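Local coordinates for cell division control protein 53 (Saccharomyces cerevisiae, PDB 3O2P) that serves, here represented by its C-terminal neddylation domain, as the cullin scaffold of SCF E3 ubiquitin ligases that mark target proteins for proteasomal degradation, at residues C27-M32 against D67-K72; L38-L43 against M61-I66; E46-S51 against A57-V62; L75-G78 against S83-Y86. One frame throughout, in Å; residues are numbered along the deposited sequence.

Contact 1 of 4, residues C27-M32 against D67-K72; sequences CIVRIM and DSLIQK
Leu-69 reaches out from helix 59-71 and divides its two methyls between Ile-28 and Val-29 of helix 8-35, in the winged-helix fold of the cullin neddylation domain. The tight part lies at Ile-28. Its CG2 is 3.5 Å from Leu-69 CD1, and Ile-28 CB is 3.7 Å from the same methyl, so CD1 lies against the CB-CG2 bond. Leu-69 CG lies opposite its own carbonyl carbon (chi1 -64°), which sends the forked end across the gap to meet both partners at a slant. Ile-28 is further enclosed by Val-62, Ala-65 and Ile-66 of helix 59-71 and by Cys-47 of helix 40-51, which places this half of the contact in the buried core.

The other half is looser and nearer solvent. Val-29 is partly exposed and meets Leu-69 through one methyl only. Farther out, the exposed Lys-72 folds its NZ back to a salt bridge with Glu-25, a further tie between segment 67-72 and helix 8-35. Just beyond segment 27-32 in the same helix lies Lys-33, by similarity the residue that accepts NEDD8. The area shared by the two segments is only 118 Å², in keeping with three touching side chains. On the outer flank, Val-29 CG2 stands 3.7 Å from Leu-69 CD2.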
loop_
_atom_site.group_PDB
_atom_site.type_symbol
_atom_site.label_atom_id
_atom_site.label_comp_id
_atom_site.label_asym_id
_atom_site.label_seq_id
_atom_site.Cartn_x
_atom_site.Cartn_y
_atom_site.Cartn_z
ATOM N N CYS B 27 2.435 4.267 26.440
ATOM C CA CYS B 27 1.212 4.969 26.801
ATOM C C CYS B 27 0.068 4.564 25.860
ATOM O O CYS B 27 -1.016 4.213 26.303
ATOM C CB CYS B 27 1.434 6.479 26.754
ATOM S SG CYS B 27 0.022 7.446 27.304
ATOM N N ILE B 28 0.328 4.587 24.557
ATOM C CA ILE B 28 -0.700 4.280 23.574
ATOM C C ILE B 28 -1.212 2.841 23.721
ATOM O O ILE B 28 -2.420 2.590 23.656
ATOM C CB ILE B 28 -0.186 4.535 22.143
ATOM C CG1 ILE B 28 -0.047 6.039 21.890
ATOM C CG2 ILE B 28 -1.110 3.929 21.108
ATOM C CD1 ILE B 28 0.664 6.365 20.615
ATOM N N VAL B 29 -0.289 1.901 23.920
ATOM C CA VAL B 29 -0.656 0.488 24.084
ATOM C C VAL B 29 -1.541 0.282 25.322
ATOM O O VAL B 29 -2.491 -0.501 25.293
ATOM C CB VAL B 29 0.583 -0.410 24.204
ATOM C CG1 VAL B 29 0.166 -1.837 24.524
ATOM C CG2 VAL B 29 1.387 -0.371 22.919
ATOM N N ARG B 30 -1.212 0.994 26.398
ATOM C CA ARG B 30 -1.996 0.998 27.630
ATOM C C ARG B 30 -3.438 1.440 27.350
ATOM O O ARG B 30 -4.397 0.747 27.690
ATOM C CB ARG B 30 -1.348 1.951 28.637
ATOM C CG ARG B 30 -1.380 1.490 30.087
ATOM C CD ARG B 30 -0.637 2.476 30.994
ATOM N NE ARG B 30 0.766 2.623 30.605
ATOM C CZ ARG B 30 1.395 3.786 30.450
ATOM N NH1 ARG B 30 0.751 4.930 30.649
ATOM N NH2 ARG B 30 2.674 3.805 30.093
ATOM N N ILE B 31 -3.590 2.598 26.724
ATOM C CA ILE B 31 -4.916 3.104 26.385
ATOM C C ILE B 31 -5.700 2.108 25.516
ATOM O O ILE B 31 -6.824 1.722 25.847
ATOM C CB ILE B 31 -4.815 4.454 25.653
ATOM C CG1 ILE B 31 -4.244 5.524 26.595
ATOM C CG2 ILE B 31 -6.166 4.862 25.093
ATOM C CD1 ILE B 31 -3.746 6.788 25.884
ATOM N N MET B 32 -5.097 1.689 24.408
ATOM C CA MET B 32 -5.780 0.817 23.458
ATOM C C MET B 32 -6.080 -0.562 24.032
ATOM O O MET B 32 -7.071 -1.185 23.676
ATOM C CB MET B 32 -4.978 0.696 22.162
ATOM C CG MET B 32 -4.916 1.992 21.384
ATOM S SD MET B 32 -6.557 2.649 21.014
ATOM C CE MET B 32 -7.233 1.313 20.024
ATOM N N ASP B 67 2.449 5.208 14.296
ATOM C CA ASP B 67 2.953 4.556 13.103
ATOM C C ASP B 67 3.819 3.348 13.458
ATOM O O ASP B 67 3.692 2.306 12.839
ATOM C CB ASP B 67 3.744 5.542 12.255
ATOM C CG ASP B 67 4.118 4.962 10.911
ATOM O OD1 ASP B 67 5.159 4.283 10.820
ATOM O OD2 ASP B 67 3.357 5.163 9.946
ATOM N N SER B 68 4.689 3.496 14.462
ATOM C CA SER B 68 5.510 2.378 14.941
ATOM C C SER B 68 4.683 1.207 15.477
ATOM O O SER B 68 5.009 0.047 15.239
ATOM C CB SER B 68 6.485 2.841 16.022
ATOM O OG SER B 68 7.358 3.835 15.527
ATOM N N LEU B 69 3.620 1.501 16.216
ATOM C CA LEU B 69 2.769 0.432 16.736
ATOM C C LEU B 69 2.000 -0.269 15.621
ATOM O O LEU B 69 1.680 -1.443 15.732
ATOM C CB LEU B 69 1.837 0.955 17.827
ATOM C CG LEU B 69 2.649 1.433 19.046
ATOM C CD1 LEU B 69 1.828 2.309 19.978
ATOM C CD2 LEU B 69 3.274 0.260 19.803
ATOM N N ILE B 70 1.714 0.445 14.540
ATOM C CA ILE B 70 1.067 -0.188 13.404
ATOM C C ILE B 70 2.065 -1.107 12.720
ATOM O O ILE B 70 1.784 -2.269 12.470
ATOM C CB ILE B 70 0.560 0.836 12.406
ATOM C CG1 ILE B 70 -0.634 1.571 13.012
ATOM C CG2 ILE B 70 0.244 0.150 11.054
ATOM C CD1 ILE B 70 -1.085 2.757 12.225
ATOM N N GLN B 71 3.249 -0.577 12.444
ATOM C CA GLN B 71 4.307 -1.370 11.852
ATOM C C GLN B 71 4.584 -2.635 12.682
ATOM O O GLN B 71 4.736 -3.718 12.116
ATOM C CB GLN B 71 5.558 -0.508 11.666
ATOM C CG GLN B 71 6.854 -1.291 11.607
ATOM C CD GLN B 71 8.084 -0.400 11.438
ATOM O OE1 GLN B 71 9.011 -0.741 10.693
ATOM N NE2 GLN B 71 8.096 0.744 12.129
ATOM N N LYS B 72 4.615 -2.509 14.013
ATOM C CA LYS B 72 4.910 -3.660 14.888
ATOM C C LYS B 72 3.737 -4.631 15.050
ATOM O O LYS B 72 3.887 -5.695 15.637
ATOM C CB LYS B 72 5.364 -3.205 16.280
ATOM C CG LYS B 72 6.754 -2.555 16.347
ATOM C CD LYS B 72 6.886 -1.729 17.630
ATOM C CE LYS B 72 8.318 -1.361 17.954
ATOM N NZ LYS B 72 8.384 -0.629 19.259
#

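Contact 2 of 4, residues L38-L43 against M61-I66; sequences LPHTTL and MVKRAI
Leu-43 meets Ile-66 tip to tip, its CD2 methyl 3.9 Å from Ile-66 CD1. Both side chains point across the interface from helices 40-51 and 59-71, the helix-turn-helix pair of the domain, and Tyr-84 of strand 83-86 packs against both of them. The second meeting is between His-40, at the start of its helix, and Lys-63. The two side chains cross at about a right angle, and Lys-63 CE stands 4.2 Å from His-40 CE1, oblique to the imidazole. A bend in the lysine chain (chi3 63°) brings CE to that spot, from which the ammonium leads away from the ring.

The polar ends look elsewhere for partners. His-40 ND1 is hydrogen-bonded to Tyr-84 OH and NE2 to the backbone of another protein's chain, while Lys-63 NZ forms a salt bridge with an acidic side chain of that chain and hydrogen bonds to its backbone. With His-40 NE2 and Lys-63 NZ 5.4 Å apart, the lysine charge would probably disfavour a protonated imidazole, though the partner's acid should offset this. The chemistry is therefore divided: hydrocarbon joins the helices, whereas nitrogen atoms from both serve the interface with the other protein.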
loop_
_atom_site.group_PDB
_atom_site.type_symbol
_atom_site.label_atom_id
_atom_site.label_comp_id
_atom_site.label_asym_id
_atom_site.label_seq_id
_atom_site.Cartn_x
_atom_site.Cartn_y
_atom_site.Cartn_z
ATOM N N LEU B 38 -10.846 2.929 19.066
ATOM C CA LEU B 38 -10.835 4.350 19.364
ATOM C C LEU B 38 -10.660 5.197 18.113
ATOM O O LEU B 38 -9.844 4.880 17.237
ATOM C CB LEU B 38 -9.701 4.635 20.348
ATOM C CG LEU B 38 -9.926 5.458 21.608
ATOM C CD1 LEU B 38 -11.194 5.036 22.332
ATOM C CD2 LEU B 38 -8.717 5.337 22.520
ATOM N N PRO B 39 -11.414 6.294 18.030
ATOM C CA PRO B 39 -11.202 7.249 16.938
ATOM C C PRO B 39 -9.827 7.891 17.088
ATOM O O PRO B 39 -9.374 8.061 18.215
ATOM C CB PRO B 39 -12.300 8.297 17.163
ATOM C CG PRO B 39 -13.287 7.644 18.111
ATOM C CD PRO B 39 -12.470 6.726 18.959
ATOM N N HIS B 40 -9.183 8.230 15.973
ATOM C CA HIS B 40 -7.845 8.817 15.983
ATOM C C HIS B 40 -7.766 10.015 16.902
ATOM O O HIS B 40 -6.870 10.119 17.745
ATOM C CB HIS B 40 -7.449 9.240 14.569
ATOM C CG HIS B 40 -6.315 10.212 14.524
ATOM N ND1 HIS B 40 -5.001 9.815 14.399
ATOM C CD2 HIS B 40 -6.299 11.566 14.593
ATOM C CE1 HIS B 40 -4.223 10.884 14.381
ATOM N NE2 HIS B 40 -4.985 11.958 14.490
ATOM N N THR B 41 -8.707 10.929 16.725
ATOM C CA THR B 41 -8.763 12.123 17.536
ATOM C C THR B 41 -8.762 11.800 19.032
ATOM O O THR B 41 -8.009 12.396 19.812
ATOM C CB THR B 41 -9.997 12.959 17.162
ATOM O OG1 THR B 41 -9.591 14.021 16.288
ATOM C CG2 THR B 41 -10.670 13.533 18.406
ATOM N N THR B 42 -9.600 10.853 19.439
ATOM C CA THR B 42 -9.705 10.538 20.860
ATOM C C THR B 42 -8.421 9.907 21.408
ATOM O O THR B 42 -8.040 10.181 22.535
ATOM C CB THR B 42 -10.899 9.621 21.157
ATOM O OG1 THR B 42 -12.062 10.121 20.485
ATOM C CG2 THR B 42 -11.154 9.561 22.658
ATOM N N LEU B 43 -7.757 9.066 20.616
ATOM C CA LEU B 43 -6.518 8.430 21.067
ATOM C C LEU B 43 -5.431 9.471 21.275
ATOM O O LEU B 43 -4.760 9.473 22.300
ATOM C CB LEU B 43 -6.033 7.387 20.062
ATOM C CG LEU B 43 -4.643 6.788 20.335
ATOM C CD1 LEU B 43 -4.582 6.167 21.745
ATOM C CD2 LEU B 43 -4.266 5.748 19.270
ATOM N N MET B 61 4.644 13.806 17.566
ATOM C CA MET B 61 5.334 12.736 18.279
ATOM C C MET B 61 4.406 11.562 18.475
ATOM O O MET B 61 4.813 10.408 18.324
ATOM C CB MET B 61 5.820 13.204 19.647
ATOM C CG MET B 61 6.840 14.300 19.596
ATOM S SD MET B 61 7.043 14.983 21.235
ATOM C CE MET B 61 8.225 16.294 20.891
ATOM N N VAL B 62 3.160 11.861 18.831
ATOM C CA VAL B 62 2.179 10.808 19.070
ATOM C C VAL B 62 1.909 10.002 17.795
ATOM O O VAL B 62 1.835 8.774 17.830
ATOM C CB VAL B 62 0.865 11.359 19.637
ATOM C CG1 VAL B 62 -0.149 10.215 19.834
ATOM C CG2 VAL B 62 1.122 12.047 20.962
ATOM N N LYS B 63 1.794 10.703 16.674
ATOM C CA LYS B 63 1.574 10.066 15.387
ATOM C C LYS B 63 2.733 9.157 14.978
ATOM O O LYS B 63 2.492 8.081 14.439
ATOM C CB LYS B 63 1.296 11.115 14.322
ATOM C CG LYS B 63 0.051 11.919 14.633
ATOM C CD LYS B 63 -0.372 12.765 13.456
ATOM C CE LYS B 63 -0.741 11.904 12.280
ATOM N NZ LYS B 63 -0.941 12.714 11.060
ATOM N N ARG B 64 3.973 9.580 15.223
ATOM C CA ARG B 64 5.125 8.698 15.000
ATOM C C ARG B 64 4.999 7.419 15.834
ATOM O O ARG B 64 5.198 6.312 15.328
ATOM C CB ARG B 64 6.463 9.400 15.294
ATOM C CG ARG B 64 6.793 10.521 14.304
ATOM C CD ARG B 64 8.290 10.867 14.257
ATOM N NE ARG B 64 8.844 11.222 15.562
ATOM C CZ ARG B 64 8.670 12.396 16.161
ATOM N NH1 ARG B 64 7.945 13.345 15.583
ATOM N NH2 ARG B 64 9.221 12.618 17.343
ATOM N N ALA B 65 4.659 7.576 17.110
ATOM C CA ALA B 65 4.439 6.432 17.991
ATOM C C ALA B 65 3.348 5.512 17.416
ATOM O O ALA B 65 3.496 4.280 17.383
ATOM C CB ALA B 65 4.066 6.916 19.405
ATOM N N ILE B 66 2.255 6.114 16.949
ATOM C CA ILE B 66 1.168 5.345 16.353
ATOM C C ILE B 66 1.652 4.561 15.136
ATOM O O ILE B 66 1.309 3.386 14.956
ATOM C CB ILE B 66 -0.037 6.238 15.971
ATOM C CG1 ILE B 66 -0.728 6.761 17.236
ATOM C CG2 ILE B 66 -1.050 5.462 15.146
ATOM C CD1 ILE B 66 -1.860 7.705 16.955
#

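Contact 3 of 4, residues E46-S51 against A57-V62; sequences ECIAQS and AKVSMV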
loop_
_atom_site.group_PDB
_atom_site.type_symbol
_atom_site.label_atom_id
_atom_site.label_comp_id
_atom_site.label_asym_id
_atom_site.label_seq_id
_atom_site.Cartn_x
_atom_site.Cartn_y
_atom_site.Cartn_z
ATOM N N GLU B 46 -6.158 11.587 24.318
ATOM C CA GLU B 46 -5.954 10.826 25.536
ATOM C C GLU B 46 -4.463 10.634 25.798
ATOM O O GLU B 46 -3.988 10.831 26.925
ATOM C CB GLU B 46 -6.695 9.482 25.474
ATOM C CG GLU B 46 -6.734 8.744 26.815
ATOM C CD GLU B 46 -7.312 9.599 27.944
ATOM O OE1 GLU B 46 -8.145 10.494 27.670
ATOM O OE2 GLU B 46 -6.937 9.369 29.111
ATOM N N CYS B 47 -3.724 10.249 24.763
ATOM C CA CYS B 47 -2.288 10.019 24.933
ATOM C C CYS B 47 -1.546 11.266 25.437
ATOM O O CYS B 47 -0.680 11.173 26.304
ATOM C CB CYS B 47 -1.653 9.533 23.632
ATOM S SG CYS B 47 0.125 9.348 23.770
ATOM N N ILE B 48 -1.894 12.431 24.897
ATOM C CA ILE B 48 -1.294 13.691 25.350
ATOM C C ILE B 48 -1.663 13.988 26.805
ATOM O O ILE B 48 -0.809 14.345 27.602
ATOM C CB ILE B 48 -1.722 14.888 24.469
ATOM C CG1 ILE B 48 -1.164 14.738 23.048
ATOM C CG2 ILE B 48 -1.270 16.200 25.105
ATOM C CD1 ILE B 48 -1.606 15.830 22.072
ATOM N N ALA B 49 -2.936 13.825 27.150
ATOM C CA ALA B 49 -3.388 14.055 28.524
ATOM C C ALA B 49 -2.704 13.135 29.542
ATOM O O ALA B 49 -2.387 13.562 30.648
ATOM C CB ALA B 49 -4.911 13.921 28.627
ATOM N N GLN B 50 -2.487 11.875 29.176
ATOM C CA GLN B 50 -1.875 10.914 30.097
ATOM C C GLN B 50 -0.359 11.051 30.126
ATOM O O GLN B 50 0.292 10.575 31.055
ATOM C CB GLN B 50 -2.278 9.470 29.757
ATOM C CG GLN B 50 -3.744 9.165 30.010
ATOM C CD GLN B 50 -4.059 7.680 29.927
ATOM O OE1 GLN B 50 -3.230 6.845 30.281
ATOM N NE2 GLN B 50 -5.262 7.346 29.457
ATOM N N SER B 51 0.195 11.707 29.113
ATOM C CA SER B 51 1.637 11.878 29.022
ATOM C C SER B 51 2.050 13.174 29.684
ATOM O O SER B 51 3.225 13.387 29.973
ATOM C CB SER B 51 2.085 11.919 27.566
ATOM O OG SER B 51 1.813 10.693 26.924
ATOM N N ALA B 57 3.706 16.165 25.176
ATOM C CA ALA B 57 3.714 15.422 23.927
ATOM C C ALA B 57 3.085 16.234 22.802
ATOM O O ALA B 57 1.961 16.717 22.929
ATOM C CB ALA B 57 2.978 14.098 24.103
ATOM N N LYS B 58 3.822 16.391 21.706
ATOM C CA LYS B 58 3.290 17.026 20.511
ATOM C C LYS B 58 2.568 15.982 19.656
ATOM O O LYS B 58 2.929 14.801 19.669
ATOM C CB LYS B 58 4.418 17.659 19.691
ATOM C CG LYS B 58 5.129 18.820 20.374
ATOM C CD LYS B 58 4.205 20.002 20.604
ATOM C CE LYS B 58 4.983 21.129 21.288
ATOM N NZ LYS B 58 4.228 22.418 21.243
ATOM N N VAL B 59 1.565 16.425 18.902
ATOM C CA VAL B 59 0.777 15.517 18.089
ATOM C C VAL B 59 1.690 14.726 17.153
ATOM O O VAL B 59 1.543 13.511 16.995
ATOM C CB VAL B 59 -0.289 16.276 17.274
ATOM C CG1 VAL B 59 -0.945 15.354 16.240
ATOM C CG2 VAL B 59 -1.332 16.891 18.206
ATOM N N SER B 60 2.642 15.424 16.546
ATOM C CA SER B 60 3.564 14.795 15.614
ATOM C C SER B 60 4.337 13.659 16.280
ATOM O O SER B 60 4.655 12.667 15.635
ATOM C CB SER B 60 4.531 15.826 15.039
ATOM O OG SER B 60 5.404 16.310 16.037
ATOM N N MET B 61 4.644 13.806 17.566
ATOM C CA MET B 61 5.334 12.736 18.279
ATOM C C MET B 61 4.406 11.562 18.475
ATOM O O MET B 61 4.813 10.408 18.324
ATOM C CB MET B 61 5.820 13.204 19.647
ATOM C CG MET B 61 6.840 14.300 19.596
ATOM S SD MET B 61 7.043 14.983 21.235
ATOM C CE MET B 61 8.225 16.294 20.891
ATOM N N VAL B 62 3.160 11.861 18.831
ATOM C CA VAL B 62 2.179 10.808 19.070
ATOM C C VAL B 62 1.909 10.002 17.795
ATOM O O VAL B 62 1.835 8.774 17.830
ATOM C CB VAL B 62 0.865 11.359 19.637
ATOM C CG1 VAL B 62 -0.149 10.215 19.834
ATOM C CG2 VAL B 62 1.122 12.047 20.962
HETATM O O HOH W 1 1.574 15.815 27.287
#
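Cys-47 O is gripped twice by Ser-51, at 2.6 Å by its OG and weakly, at 3.0 Å, by its backbone N; the side chains of these two residues meet Val-62 and Ala-57 across the contact. The hydroxyl comes in tilted 31° from the carbonyl plane, and chi1 of -63°, with OG beside the serine's own N, folds it back onto the helix. The hydroxyl is thus spent on its own helix, and it is Ser-51 CB that comes nearest the other segment, 4.2 Å from Ala-57 CB. One turn earlier, Cys-47 SG sits 4.0 Å from Val-62 CG2 and equally close to that residue's other methyl, so the sulfur faces the fork of the valine.

Ile-48 covers the most ground. Its CG1 lies 3.7 Å from Ala-57 O, with CG2 and CD1 close by, while CD1 also meets Val-59 CG2 at 4.0 Å and CG1 crosses Val-62 at about a right angle. With an alanine here CG1, CG2 and CD1 are gone, which would probably leave a gap facing Val-59 and Val-62 and strip Ala-57 O of its hydrocarbon cover.

A water joins the backbones beside this apolar patch, donating to Ile-48 O at 2.8 Å and accepting from Ala-57 N at 3.0 Å. The segments bracket the turn of the helix-turn-helix, where helix 40-51 ends and helix 59-71 begins. Cohesion between them is thus of two kinds: hydrocarbon and sulfur contacts hold the side chains together, and one water satisfies main-chain groups on both segments that do not bond each other directly.

Contact 4 of 4, residues L75-G78 against S83-Y86; sequences LQRG and SYAY. With GOL (glycerol), chain E.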
loop_
_atom_site.group_PDB
_atom_site.type_symbol
_atom_site.label_atom_id
_atom_site.label_comp_id
_atom_site.label_asym_id
_atom_site.label_seq_id
_atom_site.Cartn_x
_atom_site.Cartn_y
_atom_site.Cartn_z
ATOM N N LEU B 75 -1.449 -2.207 16.385
ATOM C CA LEU B 75 -2.670 -1.499 16.032
ATOM C C LEU B 75 -3.065 -1.738 14.587
ATOM O O LEU B 75 -2.212 -1.847 13.713
ATOM C CB LEU B 75 -2.504 0.009 16.207
ATOM C CG LEU B 75 -2.121 0.673 17.518
ATOM C CD1 LEU B 75 -1.915 2.167 17.251
ATOM C CD2 LEU B 75 -3.193 0.451 18.569
ATOM N N GLN B 76 -4.369 -1.761 14.340
ATOM C CA GLN B 76 -4.891 -1.847 12.988
ATOM C C GLN B 76 -5.752 -0.614 12.753
ATOM O O GLN B 76 -6.621 -0.298 13.569
ATOM C CB GLN B 76 -5.741 -3.106 12.845
ATOM C CG GLN B 76 -5.995 -3.529 11.417
ATOM C CD GLN B 76 -7.129 -4.548 11.295
ATOM O OE1 GLN B 76 -7.614 -5.094 12.295
ATOM N NE2 GLN B 76 -7.563 -4.800 10.060
ATOM N N ARG B 77 -5.485 0.109 11.668
ATOM C CA ARG B 77 -6.318 1.242 11.287
ATOM C C ARG B 77 -7.682 0.706 10.897
ATOM O O ARG B 77 -7.772 -0.308 10.215
ATOM C CB ARG B 77 -5.712 1.982 10.094
ATOM C CG ARG B 77 -6.463 3.245 9.687
ATOM C CD ARG B 77 -5.815 3.919 8.461
ATOM N NE ARG B 77 -4.405 4.225 8.692
ATOM C CZ ARG B 77 -3.961 5.366 9.212
ATOM N NH1 ARG B 77 -4.827 6.317 9.566
ATOM N NH2 ARG B 77 -2.656 5.560 9.380
ATOM N N GLY B 78 -8.738 1.384 11.330
ATOM C CA GLY B 78 -10.092 0.991 10.978
ATOM C C GLY B 78 -10.415 1.252 9.515
ATOM O O GLY B 78 -9.707 1.992 8.832
ATOM N N SER B 83 -9.588 5.659 12.769
ATOM C CA SER B 83 -9.746 5.054 14.084
ATOM C C SER B 83 -8.729 3.925 14.153
ATOM O O SER B 83 -8.112 3.590 13.139
ATOM C CB SER B 83 -11.169 4.518 14.276
ATOM O OG SER B 83 -11.574 3.688 13.199
ATOM N N TYR B 84 -8.536 3.353 15.337
ATOM C CA TYR B 84 -7.591 2.250 15.487
ATOM C C TYR B 84 -8.168 1.144 16.350
ATOM O O TYR B 84 -8.955 1.396 17.253
ATOM C CB TYR B 84 -6.253 2.727 16.080
ATOM C CG TYR B 84 -5.684 3.951 15.395
ATOM C CD1 TYR B 84 -5.041 3.854 14.164
ATOM C CD2 TYR B 84 -5.800 5.200 15.976
ATOM C CE1 TYR B 84 -4.532 4.976 13.537
ATOM C CE2 TYR B 84 -5.297 6.318 15.363
ATOM C CZ TYR B 84 -4.662 6.205 14.148
ATOM O OH TYR B 84 -4.163 7.336 13.540
ATOM N N ALA B 85 -7.769 -0.082 16.053
ATOM C CA ALA B 85 -8.162 -1.225 16.844
ATOM C C ALA B 85 -6.913 -1.857 17.443
ATOM O O ALA B 85 -5.893 -2.026 16.753
ATOM C CB ALA B 85 -8.907 -2.228 15.973
ATOM N N TYR B 86 -6.988 -2.211 18.724
ATOM C CA TYR B 86 -5.880 -2.903 19.369
ATOM C C TYR B 86 -5.792 -4.357 18.911
ATOM O O TYR B 86 -6.806 -5.045 18.805
ATOM C CB TYR B 86 -5.989 -2.831 20.901
ATOM C CG TYR B 86 -4.813 -3.463 21.618
ATOM C CD1 TYR B 86 -3.559 -2.871 21.588
ATOM C CD2 TYR B 86 -4.955 -4.658 22.311
ATOM C CE1 TYR B 86 -2.477 -3.448 22.227
ATOM C CE2 TYR B 86 -3.881 -5.241 22.960
ATOM C CZ TYR B 86 -2.641 -4.632 22.916
ATOM O OH TYR B 86 -1.559 -5.200 23.556
HETATM C C1 GOL E . -0.865 8.231 13.069
HETATM O O1 GOL E . -2.034 8.918 12.702
HETATM C C2 GOL E . -0.480 7.320 11.915
HETATM O O2 GOL E . -1.417 7.510 10.870
HETATM C C3 GOL E . 0.918 7.728 11.466
HETATM O O3 GOL E . 1.495 6.688 10.720
#
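Arg-77 and Tyr-84 lie side by side and point the same way from paired strands of an antiparallel beta hairpin, the wing of the winged-helix domain. Their flat groups are not stacked: the guanidinium and ring planes are 64° apart, and Tyr-84 CE1 sits above one guanidinium face, toward its rim. The arginine chain leaves its strand extended and then bends (chi3 -56°), which brings its end alongside the phenol. Both tips reach one glycerol, probably from the crystallisation liquor. Arg-77 NH2 donates to glycerol O2 at 2.7 Å, at the edge of the guanidinium, and Tyr-84 OH pairs with glycerol O1 at 2.8 Å.

Arg-77 also bonds Gly-81 O in the hairpin turn through NH1, and its NE forms a salt bridge with an acidic side chain of another protein's chain. A leucine in its place would probably leave that acid and Gly-81 O without their mate and Tyr-84 without its charged neighbour.

Leu-75 and Tyr-86 share this face of the sheet, Leu-75 packing on helix 59-71 and Tyr-86 on helix 8-35, where it touches Lys-33. Gln-76 and Ala-85 point to the other face and form a hydrogen-bonded pair, with Gln-76 N 2.9 Å from Ala-85 O and Ala-85 N 2.7 Å from Gln-76 O. Toward the turn, Gly-78 N reaches Ser-83 O at 2.9 Å from a position 52° out of the carbonyl plane.

Contacts 1, 2 and 3 all use helix 59-71, which meets helix 8-35 in contact 1 and helix 40-51 in contacts 2 and 3. Ile-28 ties contact 1 to contact 2, its CD1 lying 3.7 Å from Ala-65 CB. Contacts 3 and 4 do not touch: their centres are about 17 Å apart and their nearest atoms about 8 Å. Contact 2 joins the hairpin of contact 4 directly: Leu-38 O is 2.8 Å from Tyr-84 N, and Lys-63 comes within about 3 Å of the glycerol held in contact 4. Contacts 2 and 4 both contribute residues to the face that meets the other protein, through polar and apolar contacts.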